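Long-range contacts in SnoK (Streptomyces nogalater, PDB 5EPA), which acts as a carbocyclase in nogalamycin biosynthesis, probably using its non-heme iron centre and bound 2-oxoglutarate as related dioxygenases do: residues His133-Gly138 with Thr220-Glu225; Asn142-Thr147 with His216-Val221; Asp177-Met182 with Ala192-Asp197. All coordinates share one frame; numbering follows the deposited sequence.

How the contacts relate
Contact 1 holds the iron centre, and the other two contacts adjoin it. Contact 2 is its neighbour, with centres about 10 Å apart, and both share Thr220 and Val221. Asp135 OD2 of contact 1 lies 2.8 Å from His216 NE2 of contact 2, a probable hydrogen bond. The backbone also joins them, with Glu136 N 2.8 Å from Cys218 O. Both touch 2-oxoglutarate. Contact 3 is peripheral, its centre about 11 Å from that of contact 1. It meets contact 1 where Thr137 O lies 3.0 Å from Met182 N, a probable backbone hydrogen bond. The nearest side-chain atom of Gln179 is about 12 Å from the iron.

Contact 1. Residues His133-Gly138 with Thr220-Glu225. With FE (Fe (III) ion), chain G; AKG (2-oxoglutaric acid), chain H.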
loop_
_atom_site.group_PDB
_atom_site.type_symbol
_atom_site.label_atom_id
_atom_site.label_comp_id
_atom_site.label_asym_id
_atom_site.label_seq_id
_atom_site.Cartn_x
_atom_site.Cartn_y
_atom_site.Cartn_z
ATOM N N HIS A 133 -3.485 5.490 -9.653
ATOM C CA HIS A 133 -4.430 4.369 -9.603
ATOM C C HIS A 133 -5.141 4.332 -8.280
ATOM O O HIS A 133 -4.796 5.081 -7.375
ATOM C CB HIS A 133 -3.668 3.025 -9.799
ATOM C CG HIS A 133 -2.669 2.730 -8.709
ATOM N ND1 HIS A 133 -1.443 3.351 -8.634
ATOM C CD2 HIS A 133 -2.730 1.893 -7.636
ATOM C CE1 HIS A 133 -0.795 2.913 -7.560
ATOM N NE2 HIS A 133 -1.567 2.050 -6.897
ATOM N N ASP A 134 -6.120 3.446 -8.152
ATOM C CA ASP A 134 -6.576 3.012 -6.843
ATOM C C ASP A 134 -6.229 1.530 -6.707
ATOM O O ASP A 134 -5.871 0.882 -7.681
ATOM C CB ASP A 134 -8.044 3.261 -6.595
ATOM C CG ASP A 134 -8.986 2.437 -7.514
ATOM O OD1 ASP A 134 -8.726 1.243 -7.777
ATOM O OD2 ASP A 134 -10.022 3.018 -7.942
ATOM N N ASP A 135 -6.209 1.032 -5.486
ATOM C CA ASP A 135 -5.667 -0.317 -5.250
ATOM C C ASP A 135 -6.731 -1.364 -5.513
ATOM O O ASP A 135 -6.427 -2.450 -5.972
ATOM C CB ASP A 135 -5.131 -0.421 -3.844
ATOM C CG ASP A 135 -3.837 0.367 -3.631
ATOM O OD1 ASP A 135 -2.967 0.571 -4.553
ATOM O OD2 ASP A 135 -3.710 0.787 -2.464
ATOM N N GLU A 136 -7.983 -1.011 -5.237
ATOM C CA GLU A 136 -9.108 -1.888 -5.458
ATOM C C GLU A 136 -9.087 -2.489 -6.846
ATOM O O GLU A 136 -9.380 -3.673 -7.041
ATOM C CB GLU A 136 -10.414 -1.107 -5.198
ATOM C CG GLU A 136 -11.698 -1.840 -5.496
ATOM C CD GLU A 136 -12.941 -0.988 -5.203
ATOM O OE1 GLU A 136 -13.173 0.068 -5.870
ATOM O OE2 GLU A 136 -13.693 -1.377 -4.262
ATOM N N THR A 137 -8.775 -1.676 -7.816
ATOM C CA THR A 137 -8.833 -2.087 -9.209
ATOM C C THR A 137 -7.936 -3.308 -9.497
ATOM O O THR A 137 -8.295 -4.204 -10.252
ATOM C CB THR A 137 -8.405 -0.901 -10.093
ATOM O OG1 THR A 137 -9.338 0.207 -9.913
ATOM C CG2 THR A 137 -8.351 -1.281 -11.543
ATOM N N GLY A 138 -6.759 -3.327 -8.881
ATOM C CA GLY A 138 -5.803 -4.413 -9.045
ATOM C C GLY A 138 -5.758 -5.515 -7.976
ATOM O O GLY A 138 -4.894 -6.390 -8.031
ATOM N N THR A 220 -8.949 5.110 -2.515
ATOM C CA THR A 220 -8.278 6.393 -2.576
ATOM C C THR A 220 -7.350 6.401 -3.793
ATOM O O THR A 220 -6.492 5.523 -3.944
ATOM C CB THR A 220 -7.490 6.683 -1.310
ATOM O OG1 THR A 220 -8.394 6.708 -0.209
ATOM C CG2 THR A 220 -6.767 8.043 -1.415
ATOM N N VAL A 221 -7.546 7.384 -4.660
ATOM C CA VAL A 221 -6.691 7.569 -5.804
ATOM C C VAL A 221 -5.338 8.083 -5.304
ATOM O O VAL A 221 -5.276 9.076 -4.564
ATOM C CB VAL A 221 -7.325 8.517 -6.831
ATOM C CG1 VAL A 221 -6.389 8.816 -7.978
ATOM C CG2 VAL A 221 -8.576 7.886 -7.391
ATOM N N HIS A 222 -4.271 7.451 -5.764
ATOM C CA HIS A 222 -2.953 7.857 -5.377
ATOM C C HIS A 222 -1.908 7.599 -6.453
ATOM O O HIS A 222 -2.142 6.928 -7.453
ATOM C CB HIS A 222 -2.569 7.137 -4.079
ATOM C CG HIS A 222 -2.531 5.639 -4.191
ATOM N ND1 HIS A 222 -3.676 4.878 -4.187
ATOM C CD2 HIS A 222 -1.498 4.760 -4.296
ATOM C CE1 HIS A 222 -3.351 3.591 -4.291
ATOM N NE2 HIS A 222 -2.026 3.480 -4.389
ATOM N N MET A 223 -0.716 8.106 -6.205
ATOM C CA MET A 223 0.370 8.022 -7.158
ATOM C C MET A 223 1.694 8.250 -6.418
ATOM O O MET A 223 1.679 8.504 -5.228
ATOM C CB MET A 223 0.127 9.057 -8.273
ATOM C CG MET A 223 0.385 10.497 -7.842
ATOM S SD MET A 223 -0.638 11.672 -8.745
ATOM C CE MET A 223 -2.181 11.482 -7.835
ATOM N N ALA A 224 2.824 8.199 -7.119
ATOM C CA ALA A 224 4.101 8.601 -6.517
ATOM C C ALA A 224 5.035 9.289 -7.486
ATOM O O ALA A 224 5.014 9.017 -8.658
ATOM C CB ALA A 224 4.806 7.398 -5.909
ATOM N N GLU A 225 5.886 10.147 -6.951
ATOM C CA GLU A 225 6.921 10.844 -7.727
ATOM C C GLU A 225 7.981 9.906 -8.200
ATOM O O GLU A 225 8.214 8.872 -7.603
ATOM C CB GLU A 225 7.684 11.853 -6.857
ATOM C CG GLU A 225 6.851 12.923 -6.209
ATOM C CD GLU A 225 6.060 13.686 -7.243
ATOM O OE1 GLU A 225 6.700 14.365 -8.060
ATOM O OE2 GLU A 225 4.806 13.570 -7.239
HETATM FE FE FE G . -1.316 1.517 -4.869
HETATM C C1 AKG H . 0.571 1.488 -2.819
HETATM O O1 AKG H . 1.127 1.314 -1.705
HETATM O O2 AKG H . -0.615 1.178 -3.114
HETATM C C2 AKG H . 1.330 2.074 -3.921
HETATM O O5 AKG H . 0.689 2.205 -4.953
HETATM C C3 AKG H . 2.775 2.470 -3.755
HETATM C C4 AKG H . 3.524 2.873 -5.028
HETATM C C5 AKG H . 4.960 3.315 -4.687
HETATM O O3 AKG H . 5.545 2.928 -3.624
HETATM O O4 AKG H . 5.572 4.060 -5.457
HETATM O O HOH W 1 -6.281 2.936 -3.106
HETATM O O HOH W 2 -0.589 -0.444 -5.419
#
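His133 and His222 face each other as an antiparallel hydrogen-bonded pair, and with Asp135 they form the iron site. The pair joins strands 130-133 and 222-224 in the four-stranded sheet of a cupin-type double-stranded beta-helix. His133 N donates to His222 O at 3.0 Å, and His222 N donates back to His133 O at 2.9 Å. Both side chains leave on the same face of the sheet. In each, CG sits between the backbone N and the carbonyl carbon (chi1 63° in His133), and both NE2 atoms reach the same iron. The rings are oblique to each other, with planes 63° apart. The iron is bound by His133 NE2 at 2.1 Å, by His222 NE2 at 2.1 Å and by Asp135 OD1 at 1.9 Å. This is the two-histidine, one-carboxylate facial triad, with His133 and Asp135 in the HXD order. Second-shell bonds steady the ligands. His222 ND1 donates to Thr220 O at 2.9 Å in the plane of the ring, which, with the iron on NE2, fixes the ring's rotation. A water accepts from Asp135 N and donates to the same Thr220 O. His133 ND1 is held by Leu131 O, and Asp135 OD2 is held by His216. Between the triad residues, Asp134 OD1 accepts from Thr137 N at 2.9 Å, an Asx motif that closes the turn from Asp134 to Thr137. 2-Oxoglutarate chelates the iron through O2 and O5, and a water 2.2 Å from the metal is the sixth ligand. As in related enzymes, dioxygen would probably bind the reduced, ferrous iron in place of that water.

Contact 2. Residues Asn142-Thr147 with His216-Val221. With AKG (2-oxoglutaric acid), chain H.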
loop_
_atom_site.group_PDB
_atom_site.type_symbol
_atom_site.label_atom_id
_atom_site.label_comp_id
_atom_site.label_asym_id
_atom_site.label_seq_id
_atom_site.Cartn_x
_atom_site.Cartn_y
_atom_site.Cartn_z
ATOM N N ASN A 142 -13.195 -9.946 -4.049
ATOM C CA ASN A 142 -14.544 -9.447 -3.986
ATOM C C ASN A 142 -14.714 -8.887 -2.627
ATOM O O ASN A 142 -13.914 -9.152 -1.715
ATOM C CB ASN A 142 -15.596 -10.526 -4.040
ATOM C CG ASN A 142 -15.705 -11.141 -5.388
ATOM O OD1 ASN A 142 -15.890 -10.428 -6.363
ATOM N ND2 ASN A 142 -15.646 -12.494 -5.457
ATOM N N GLU A 143 -15.787 -8.130 -2.478
ATOM C CA GLU A 143 -16.325 -7.900 -1.149
ATOM C C GLU A 143 -15.498 -6.856 -0.394
ATOM O O GLU A 143 -15.290 -6.928 0.849
ATOM C CB GLU A 143 -16.417 -9.244 -0.409
ATOM C CG GLU A 143 -17.685 -9.296 0.342
ATOM C CD GLU A 143 -18.902 -9.306 -0.560
ATOM O OE1 GLU A 143 -18.967 -10.061 -1.564
ATOM O OE2 GLU A 143 -19.829 -8.536 -0.238
ATOM N N LEU A 144 -15.017 -5.862 -1.148
ATOM C CA LEU A 144 -14.211 -4.837 -0.449
ATOM C C LEU A 144 -15.014 -3.698 0.060
ATOM O O LEU A 144 -15.873 -3.134 -0.635
ATOM C CB LEU A 144 -12.927 -4.303 -1.118
ATOM C CG LEU A 144 -12.124 -5.442 -1.726
ATOM C CD1 LEU A 144 -10.840 -4.917 -2.322
ATOM C CD2 LEU A 144 -11.841 -6.514 -0.684
ATOM N N SER A 145 -14.663 -3.334 1.283
ATOM C CA SER A 145 -15.344 -2.295 1.974
ATOM C C SER A 145 -14.342 -1.413 2.717
ATOM O O SER A 145 -14.210 -0.237 2.401
ATOM C CB SER A 145 -16.345 -2.947 2.904
ATOM O OG SER A 145 -17.058 -1.980 3.628
ATOM N N ALA A 146 -13.639 -1.979 3.686
ATOM C CA ALA A 146 -12.757 -1.199 4.532
ATOM C C ALA A 146 -11.306 -1.488 4.258
ATOM O O ALA A 146 -10.439 -1.035 4.985
ATOM C CB ALA A 146 -13.082 -1.475 5.986
ATOM N N THR A 147 -11.030 -2.284 3.231
ATOM C CA THR A 147 -9.666 -2.609 2.877
ATOM C C THR A 147 -8.816 -1.331 2.739
ATOM O O THR A 147 -9.224 -0.361 2.070
ATOM C CB THR A 147 -9.612 -3.441 1.594
ATOM O OG1 THR A 147 -10.201 -4.709 1.830
ATOM C CG2 THR A 147 -8.196 -3.677 1.109
ATOM N N HIS A 216 -3.796 4.457 3.422
ATOM C CA HIS A 216 -4.802 4.893 2.437
ATOM C C HIS A 216 -5.810 3.801 2.101
ATOM O O HIS A 216 -5.462 2.629 1.904
ATOM C CB HIS A 216 -4.135 5.499 1.136
ATOM C CG HIS A 216 -3.396 4.510 0.294
ATOM N ND1 HIS A 216 -2.069 4.235 0.480
ATOM C CD2 HIS A 216 -3.805 3.699 -0.709
ATOM C CE1 HIS A 216 -1.685 3.296 -0.365
ATOM N NE2 HIS A 216 -2.708 2.989 -1.130
ATOM N N HIS A 217 -7.056 4.231 1.977
ATOM C CA HIS A 217 -8.155 3.346 1.594
ATOM C C HIS A 217 -7.996 2.760 0.191
ATOM O O HIS A 217 -7.325 3.328 -0.665
ATOM C CB HIS A 217 -9.458 4.093 1.708
ATOM C CG HIS A 217 -10.671 3.227 1.613
ATOM N ND1 HIS A 217 -11.276 2.930 0.415
ATOM C CD2 HIS A 217 -11.425 2.641 2.571
ATOM C CE1 HIS A 217 -12.340 2.178 0.631
ATOM N NE2 HIS A 217 -12.451 1.985 1.934
ATOM N N CYS A 218 -8.581 1.589 -0.033
ATOM C CA CYS A 218 -8.422 0.857 -1.321
ATOM C C CYS A 218 -9.062 1.568 -2.523
ATOM O O CYS A 218 -8.811 1.210 -3.667
ATOM C CB CYS A 218 -8.953 -0.585 -1.245
ATOM S SG CYS A 218 -10.748 -0.729 -0.927
ATOM N N ARG A 219 -9.889 2.565 -2.250
ATOM C CA ARG A 219 -10.486 3.424 -3.287
ATOM C C ARG A 219 -9.876 4.782 -3.407
ATOM O O ARG A 219 -10.272 5.554 -4.287
ATOM C CB ARG A 219 -11.973 3.589 -3.047
ATOM C CG ARG A 219 -12.724 2.357 -3.441
ATOM C CD ARG A 219 -14.191 2.537 -3.198
ATOM N NE ARG A 219 -14.834 1.246 -3.284
ATOM C CZ ARG A 219 -16.138 1.064 -3.190
ATOM N NH1 ARG A 219 -16.933 2.089 -3.020
ATOM N NH2 ARG A 219 -16.629 -0.151 -3.258
ATOM N N THR A 220 -8.949 5.110 -2.515
ATOM C CA THR A 220 -8.278 6.393 -2.576
ATOM C C THR A 220 -7.350 6.401 -3.793
ATOM O O THR A 220 -6.492 5.523 -3.944
ATOM C CB THR A 220 -7.490 6.683 -1.310
ATOM O OG1 THR A 220 -8.394 6.708 -0.209
ATOM C CG2 THR A 220 -6.767 8.043 -1.415
ATOM N N VAL A 221 -7.546 7.384 -4.660
ATOM C CA VAL A 221 -6.691 7.569 -5.804
ATOM C C VAL A 221 -5.338 8.083 -5.304
ATOM O O VAL A 221 -5.276 9.076 -4.564
ATOM C CB VAL A 221 -7.325 8.517 -6.831
ATOM C CG1 VAL A 221 -6.389 8.816 -7.978
ATOM C CG2 VAL A 221 -8.576 7.886 -7.391
HETATM C C1 AKG H . 0.571 1.488 -2.819
HETATM O O1 AKG H . 1.127 1.314 -1.705
HETATM O O2 AKG H . -0.615 1.178 -3.114
HETATM C C2 AKG H . 1.330 2.074 -3.921
HETATM O O5 AKG H . 0.689 2.205 -4.953
HETATM C C3 AKG H . 2.775 2.470 -3.755
HETATM C C4 AKG H . 3.524 2.873 -5.028
HETATM C C5 AKG H . 4.960 3.315 -4.687
HETATM O O3 AKG H . 5.545 2.928 -3.624
HETATM O O4 AKG H . 5.572 4.060 -5.457
#
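The His217 imidazole meets two carbonyl oxygens of the 142-147 loop, Ser145 O at its edge and Thr147 O over one face. Its NE2 donates to Ser145 O at 2.9 Å, with the oxygen tilted 16° out of the ring plane. Thr147 O lies 3.7 Å above the plane, offset toward the rim. CG is anti to the backbone N (chi1 -168°), and from there the ring extends to the loop. On its other nitrogen, ND1 accepts from Arg219 N at 3.0 Å. The ring is thus gripped at both nitrogens, consistent with a proton on NE2 only. An alanine here would probably leave Ser145 O without this donor and Arg219 N without its acceptor.

Cys218 comes in beside it. Its N donates to Thr147 O at 2.9 Å, and its CB and SG lie against that oxygen too, SG at 3.4 Å. SG also packs on Thr147 CB at 3.9 Å, with Leu144 CB a little farther off. The contact sits at the margin of the larger sheet of the double-stranded beta-helix. Here the chain enters strand 148-153 next to the end of strand 213-217, and a type I turn from His217 to Thr220 leads on toward the iron. Asp242 of the next strand, 233-242, takes the hydroxyl of Thr147 and the N atoms of Ser145 and Ala146. Arg219 is paired with Glu136.

The His216 ring lies in the 2-oxoglutarate pocket. Besides its bond to Asp135, its NE2 makes a weak hydrogen bond to 2-oxoglutarate O2 at 3.4 Å.

Contact 3. Residues Asp177-Met182 with Ala192-Asp197; sequences DRQEHM and ADVWPD
Asp177 meets Trp195 where an irregular loop packs on the C-terminal end of helix 191-194, at the surface of the cupin-type fold. Trp195 is the first residue to leave the helical conformation. Its indole and the Asp177 side chain cross at about a right angle, with carboxylate and ring planes 39° apart. The touch centres on one ring atom, Trp195 CD1, which lies 3.4 Å from Asp177 CG. Asp177 CB comes nearly as close to the same carbon, and the carbonyl O of Asp177 lies 3.6 Å from Trp195 CB.

Val194 fills the next place along the loop. Its CG1 is anti to the backbone N (chi1 177°) and rests on the main chain, 3.6 Å from both Gln179 N and Asp177 O. The Gln179 side chain touches more loosely, with OE1 4.3 Å from Val194 CG2. Between the two segments the contact is therefore van der Waals packing. Asp177 gives its side chain to Trp195, and the backbone around it receives Val194.

Polar groups of the next shell hold both segments. Arg173 serves both sides, as NH1 donates to Asp177 O and the guanidinium makes a cation-pi contact with Trp195. It also forms a salt bridge with Asp134, so it links this surface patch to the turn beside the iron site. Gln179 NE2 bonds weakly to Glu187 O. Other pairs hold the loop itself. Glu180 is paired with Arg175, and Arg178 NH1 forms a salt bridge with Glu180 OE2 at 2.8 Å, with a weak hydrogen-bond angle of 130°.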
loop_
_atom_site.group_PDB
_atom_site.type_symbol
_atom_site.label_atom_id
_atom_site.label_comp_id
_atom_site.label_asym_id
_atom_site.label_seq_id
_atom_site.Cartn_x
_atom_site.Cartn_y
_atom_site.Cartn_z
ATOM N N ASP A 177 -17.668 6.547 -11.414
ATOM C CA ASP A 177 -16.363 7.201 -11.421
ATOM C C ASP A 177 -15.221 6.280 -10.938
ATOM O O ASP A 177 -14.122 6.730 -10.719
ATOM C CB ASP A 177 -16.419 8.446 -10.548
ATOM C CG ASP A 177 -17.291 9.552 -11.142
ATOM O OD1 ASP A 177 -17.371 9.664 -12.372
ATOM O OD2 ASP A 177 -17.906 10.309 -10.376
ATOM N N ARG A 178 -15.507 5.002 -10.790
ATOM C CA ARG A 178 -14.533 4.013 -10.334
ATOM C C ARG A 178 -14.375 2.901 -11.337
ATOM O O ARG A 178 -15.333 2.488 -11.979
ATOM C CB ARG A 178 -15.025 3.321 -9.100
ATOM C CG ARG A 178 -14.946 4.167 -7.886
ATOM C CD ARG A 178 -15.127 3.297 -6.673
ATOM N NE ARG A 178 -16.540 3.217 -6.312
ATOM C CZ ARG A 178 -17.275 2.112 -6.263
ATOM N NH1 ARG A 178 -16.748 0.921 -6.554
ATOM N NH2 ARG A 178 -18.565 2.197 -5.915
ATOM N N GLN A 179 -13.159 2.429 -11.500
ATOM C CA GLN A 179 -12.971 1.293 -12.367
ATOM C C GLN A 179 -13.383 -0.045 -11.698
ATOM O O GLN A 179 -13.947 -0.906 -12.360
ATOM C CB GLN A 179 -11.556 1.214 -12.859
ATOM C CG GLN A 179 -11.381 0.097 -13.874
ATOM C CD GLN A 179 -10.199 0.307 -14.759
ATOM O OE1 GLN A 179 -9.302 1.102 -14.445
ATOM N NE2 GLN A 179 -10.141 -0.441 -15.865
ATOM N N GLU A 180 -13.122 -0.170 -10.394
ATOM C CA GLU A 180 -13.348 -1.411 -9.574
ATOM C C GLU A 180 -12.475 -2.645 -9.738
ATOM O O GLU A 180 -12.051 -3.204 -8.721
ATOM C CB GLU A 180 -14.763 -2.008 -9.691
ATOM C CG GLU A 180 -15.873 -1.086 -9.159
ATOM C CD GLU A 180 -17.045 -1.847 -8.534
ATOM O OE1 GLU A 180 -17.044 -3.113 -8.499
ATOM O OE2 GLU A 180 -17.977 -1.161 -8.055
ATOM N N HIS A 181 -12.353 -3.173 -10.957
ATOM C CA HIS A 181 -11.708 -4.432 -11.119
ATOM C C HIS A 181 -11.220 -4.680 -12.506
ATOM O O HIS A 181 -11.995 -4.545 -13.441
ATOM C CB HIS A 181 -12.600 -5.588 -10.717
ATOM C CG HIS A 181 -11.864 -6.896 -10.620
ATOM N ND1 HIS A 181 -10.942 -7.155 -9.618
ATOM C CD2 HIS A 181 -11.915 -8.015 -11.385
ATOM C CE1 HIS A 181 -10.464 -8.378 -9.765
ATOM N NE2 HIS A 181 -11.037 -8.919 -10.831
ATOM N N MET A 182 -9.949 -5.071 -12.629
ATOM C CA MET A 182 -9.417 -5.545 -13.900
ATOM C C MET A 182 -9.284 -7.059 -13.930
ATOM O O MET A 182 -8.547 -7.628 -13.132
ATOM C CB MET A 182 -8.061 -4.913 -14.172
ATOM C CG MET A 182 -8.151 -3.446 -14.615
ATOM S SD MET A 182 -6.607 -2.788 -15.258
ATOM C CE MET A 182 -5.405 -3.508 -14.132
ATOM N N ALA A 192 -8.787 9.716 -16.320
ATOM C CA ALA A 192 -9.676 10.788 -16.761
ATOM C C ALA A 192 -10.866 10.258 -17.562
ATOM O O ALA A 192 -11.899 10.906 -17.604
ATOM C CB ALA A 192 -8.925 11.819 -17.567
ATOM N N ASP A 193 -10.719 9.100 -18.211
ATOM C CA ASP A 193 -11.861 8.492 -18.957
ATOM C C ASP A 193 -12.861 7.808 -18.013
ATOM O O ASP A 193 -14.052 7.915 -18.178
ATOM C CB ASP A 193 -11.358 7.495 -19.997
ATOM C CG ASP A 193 -10.609 8.177 -21.156
ATOM O OD1 ASP A 193 -11.002 9.278 -21.590
ATOM O OD2 ASP A 193 -9.605 7.629 -21.639
ATOM N N VAL A 194 -12.321 7.156 -16.979
ATOM C CA VAL A 194 -13.116 6.567 -15.908
ATOM C C VAL A 194 -13.794 7.623 -15.025
ATOM O O VAL A 194 -14.982 7.547 -14.746
ATOM C CB VAL A 194 -12.223 5.750 -14.983
ATOM C CG1 VAL A 194 -13.041 5.195 -13.835
ATOM C CG2 VAL A 194 -11.519 4.614 -15.724
ATOM N N TRP A 195 -13.010 8.599 -14.577
ATOM C CA TRP A 195 -13.447 9.677 -13.682
ATOM C C TRP A 195 -13.238 11.060 -14.323
ATOM O O TRP A 195 -12.201 11.649 -14.154
ATOM C CB TRP A 195 -12.637 9.598 -12.395
ATOM C CG TRP A 195 -13.066 10.505 -11.297
ATOM C CD1 TRP A 195 -14.261 11.143 -11.176
ATOM C CD2 TRP A 195 -12.305 10.864 -10.154
ATOM N NE1 TRP A 195 -14.294 11.862 -10.023
ATOM C CE2 TRP A 195 -13.103 11.715 -9.375
ATOM C CE3 TRP A 195 -11.014 10.556 -9.710
ATOM C CZ2 TRP A 195 -12.677 12.248 -8.169
ATOM C CZ3 TRP A 195 -10.582 11.088 -8.511
ATOM C CH2 TRP A 195 -11.416 11.941 -7.759
ATOM N N PRO A 196 -14.210 11.544 -15.096
ATOM C CA PRO A 196 -13.982 12.768 -15.889
ATOM C C PRO A 196 -13.485 13.970 -15.100
ATOM O O PRO A 196 -12.740 14.789 -15.626
ATOM C CB PRO A 196 -15.356 13.063 -16.470
ATOM C CG PRO A 196 -15.973 11.712 -16.595
ATOM C CD PRO A 196 -15.493 10.914 -15.416
ATOM N N ASP A 197 -13.875 14.061 -13.849
ATOM C CA ASP A 197 -13.475 15.193 -13.021
ATOM C C ASP A 197 -12.073 15.046 -12.388
ATOM O O ASP A 197 -11.596 15.978 -11.731
ATOM C CB ASP A 197 -14.516 15.401 -11.943
ATOM C CG ASP A 197 -14.660 16.849 -11.543
ATOM O OD1 ASP A 197 -14.945 17.705 -12.409
ATOM O OD2 ASP A 197 -14.446 17.132 -10.330
#